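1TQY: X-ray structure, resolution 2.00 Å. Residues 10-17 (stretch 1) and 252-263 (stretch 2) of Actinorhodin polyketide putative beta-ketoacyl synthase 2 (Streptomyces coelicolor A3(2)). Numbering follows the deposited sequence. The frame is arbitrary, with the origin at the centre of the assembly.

Stretch 1 10-17: SVLITGVG
Stretch 2 252-263: ARGRHDAYGELA

Residues 11-17 form a strand that runs at 141° to the strand ending stretch 2, so the pairing is antiparallel but splayed, with axes approaching to 4.6 Å. Leu12 sits opposite Glu261 in a non-hydrogen-bonded pair (CA-CA 4.4 Å). Three backbone bonds fix the register: Leu262 N to Val11 O (3.0 Å, 168°), Ile13 N to Gly260 O (2.9 Å, 164°) and Tyr259 N to Ile13 O (2.7 Å, 174°). Their near-linear angles mark them as the main clamp. Between them, Glu261 CA lies 3.4 Å from Val11 O and Leu12 CA 3.4 Å from Gly260 O, as CA-H...O contacts. A water extends the ladder, accepting from Val11 N and donating to Leu262 O and Glu261 OE2, each at 3.0 Å.

Leu12 (m, t) and Glu261 (t, t, chi3 -23°) share one face; Leu12 CD2 packs 3.9 Å from Glu261 CB, so the acid's aliphatic stem covers the leucine while its carboxylate reaches the water. On the other face, Ile13 (m, m) places its CB 4.1 Å from Tyr259 CB. Ala258, phi/psi -146/177, points toward stretch 1; Ala258 CB lies 3.4 Å from Ile13 O and 4.2 Å from Leu12 CB, close spacing that suits a small methyl.

Tyr259 (chi1 -71°, chi2 -96°) presents a ring face to Val16 (m), whose CG1 lies 3.9 Å from the ring centroid, 12° off the normal, a CH-pi contact. Tyr259 CE2 approaches Thr14 O to 3.5 Å, with the oxygen near the ring plane at its edge.

Thr14 (p) sets CG2 3.8 Å from Arg255 CG. Arg255 (t, p, t, chi4 -179°) turns at chi2, then extends to bring NH2 2.7 Å from Thr14 O, a weak hydrogen bond at 122°. Before it, Gly254 is the first residue to leave helical phi/psi, in a Schellman motif; at phi 101° a CB would jam against the preceding carbonyl. The contact buries 610 Å² in total.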

# COMPACT_ATOMS: atom_id res chain seq x y z
N SER B 10 -0.86 -25.27 0.11
CA SER B 10 -2.25 -25.05 -0.37
C SER B 10 -2.99 -24.02 0.49
O SER B 10 -3.15 -24.22 1.69
CB SER B 10 -3.01 -26.38 -0.36
OG SER B 10 -4.32 -26.23 -0.90
N VAL B 11 -3.44 -22.94 -0.13
CA VAL B 11 -4.16 -21.88 0.59
C VAL B 11 -5.66 -21.93 0.32
O VAL B 11 -6.08 -21.84 -0.83
CB VAL B 11 -3.64 -20.48 0.20
CG1 VAL B 11 -4.41 -19.40 0.95
CG2 VAL B 11 -2.16 -20.38 0.49
N LEU B 12 -6.46 -22.07 1.37
CA LEU B 12 -7.90 -22.15 1.19
C LEU B 12 -8.62 -20.89 1.67
O LEU B 12 -8.10 -20.13 2.48
CB LEU B 12 -8.45 -23.36 1.96
CG LEU B 12 -7.74 -24.70 1.71
CD1 LEU B 12 -8.28 -25.73 2.68
CD2 LEU B 12 -7.96 -25.15 0.28
N ILE B 13 -9.82 -20.68 1.13
CA ILE B 13 -10.67 -19.56 1.50
C ILE B 13 -11.70 -20.23 2.42
O ILE B 13 -12.58 -20.95 1.94
CB ILE B 13 -11.45 -18.99 0.29
CG1 ILE B 13 -10.52 -18.78 -0.91
CG2 ILE B 13 -12.16 -17.69 0.69
CD1 ILE B 13 -9.53 -17.68 -0.75
N THR B 14 -11.58 -20.00 3.72
CA THR B 14 -12.49 -20.63 4.68
C THR B 14 -13.65 -19.76 5.13
O THR B 14 -14.68 -20.27 5.57
CB THR B 14 -11.72 -21.09 5.93
OG1 THR B 14 -10.96 -19.99 6.45
CG2 THR B 14 -10.78 -22.24 5.60
N GLY B 15 -13.48 -18.45 5.03
CA GLY B 15 -14.54 -17.55 5.45
C GLY B 15 -14.62 -16.30 4.60
O GLY B 15 -13.60 -15.74 4.20
N VAL B 16 -15.83 -15.85 4.31
CA VAL B 16 -15.99 -14.65 3.50
C VAL B 16 -16.94 -13.66 4.17
O VAL B 16 -17.82 -14.04 4.94
CB VAL B 16 -16.50 -14.99 2.07
CG1 VAL B 16 -15.61 -16.07 1.45
CG2 VAL B 16 -17.95 -15.43 2.10
N GLY B 17 -16.72 -12.38 3.88
CA GLY B 17 -17.56 -11.33 4.43
C GLY B 17 -17.83 -10.31 3.34
O GLY B 17 -16.89 -9.67 2.84
N ALA B 252 -6.40 -29.05 10.92
CA ALA B 252 -5.95 -29.25 12.29
C ALA B 252 -6.81 -28.40 13.23
O ALA B 252 -7.07 -28.78 14.37
CB ALA B 252 -4.49 -28.85 12.43
N ARG B 253 -7.25 -27.25 12.73
CA ARG B 253 -8.07 -26.31 13.48
C ARG B 253 -9.49 -26.86 13.64
O ARG B 253 -10.24 -26.43 14.51
CB ARG B 253 -8.11 -24.97 12.73
CG ARG B 253 -9.00 -23.89 13.33
CD ARG B 253 -8.61 -22.50 12.81
NE ARG B 253 -9.09 -22.22 11.46
CZ ARG B 253 -10.37 -22.04 11.16
NH1 ARG B 253 -11.29 -22.11 12.10
NH2 ARG B 253 -10.73 -21.77 9.91
N GLY B 254 -9.83 -27.84 12.81
CA GLY B 254 -11.15 -28.44 12.86
C GLY B 254 -12.04 -27.88 11.77
O GLY B 254 -13.23 -28.18 11.71
N ARG B 255 -11.45 -27.05 10.92
CA ARG B 255 -12.17 -26.43 9.81
C ARG B 255 -11.91 -27.27 8.57
O ARG B 255 -10.89 -27.11 7.90
CB ARG B 255 -11.65 -24.99 9.58
CG ARG B 255 -12.30 -24.25 8.43
CD ARG B 255 -13.77 -23.99 8.69
NE ARG B 255 -14.42 -23.29 7.59
CZ ARG B 255 -15.70 -22.93 7.58
NH1 ARG B 255 -16.48 -23.22 8.62
NH2 ARG B 255 -16.22 -22.29 6.54
N HIS B 256 -12.84 -28.18 8.27
CA HIS B 256 -12.71 -29.06 7.11
C HIS B 256 -13.57 -28.58 5.95
O HIS B 256 -13.60 -29.19 4.89
CB HIS B 256 -13.13 -30.48 7.47
CG HIS B 256 -12.42 -31.04 8.66
ND1 HIS B 256 -12.68 -30.61 9.95
CD2 HIS B 256 -11.44 -31.97 8.76
CE1 HIS B 256 -11.89 -31.25 10.79
NE2 HIS B 256 -11.13 -32.08 10.10
N ASP B 257 -14.26 -27.47 6.16
CA ASP B 257 -15.12 -26.94 5.12
C ASP B 257 -14.57 -25.59 4.64
O ASP B 257 -14.18 -24.75 5.45
CB ASP B 257 -16.54 -26.80 5.66
CG ASP B 257 -17.55 -26.47 4.58
OD1 ASP B 257 -17.44 -27.04 3.47
OD2 ASP B 257 -18.46 -25.65 4.87
N ALA B 258 -14.51 -25.40 3.33
CA ALA B 258 -14.01 -24.16 2.76
C ALA B 258 -14.74 -23.82 1.46
O ALA B 258 -15.59 -24.57 1.00
CB ALA B 258 -12.51 -24.25 2.52
N TYR B 259 -14.42 -22.67 0.88
CA TYR B 259 -15.05 -22.22 -0.35
C TYR B 259 -14.26 -22.66 -1.58
O TYR B 259 -14.83 -22.91 -2.64
CB TYR B 259 -15.16 -20.69 -0.34
CG TYR B 259 -16.18 -20.16 0.63
CD1 TYR B 259 -17.47 -19.85 0.21
CD2 TYR B 259 -15.86 -19.97 1.98
CE1 TYR B 259 -18.42 -19.35 1.11
CE2 TYR B 259 -16.81 -19.48 2.88
CZ TYR B 259 -18.08 -19.17 2.44
OH TYR B 259 -19.01 -18.67 3.31
N GLY B 260 -12.95 -22.74 -1.43
CA GLY B 260 -12.12 -23.14 -2.54
C GLY B 260 -10.67 -22.88 -2.23
O GLY B 260 -10.31 -22.48 -1.12
N GLU B 261 -9.83 -23.10 -3.23
CA GLU B 261 -8.39 -22.91 -3.11
C GLU B 261 -7.94 -21.77 -4.00
O GLU B 261 -8.44 -21.60 -5.11
CB GLU B 261 -7.66 -24.19 -3.53
CG GLU B 261 -6.14 -24.08 -3.51
CD GLU B 261 -5.46 -25.21 -4.28
OE1 GLU B 261 -6.08 -26.28 -4.45
OE2 GLU B 261 -4.30 -25.02 -4.71
N LEU B 262 -6.99 -20.99 -3.51
CA LEU B 262 -6.43 -19.90 -4.30
C LEU B 262 -5.23 -20.59 -4.95
O LEU B 262 -4.15 -20.65 -4.37
CB LEU B 262 -5.96 -18.77 -3.38
CG LEU B 262 -5.95 -17.37 -3.97
CD1 LEU B 262 -5.01 -16.49 -3.16
CD2 LEU B 262 -5.50 -17.40 -5.42
N ALA B 263 -5.43 -21.12 -6.15
CA ALA B 263 -4.38 -21.87 -6.86
C ALA B 263 -3.18 -21.08 -7.35
O ALA B 263 -2.04 -21.51 -7.17
CB ALA B 263 -5.01 -22.64 -8.01
O HOH W 1 -2.92 -22.99 -3.05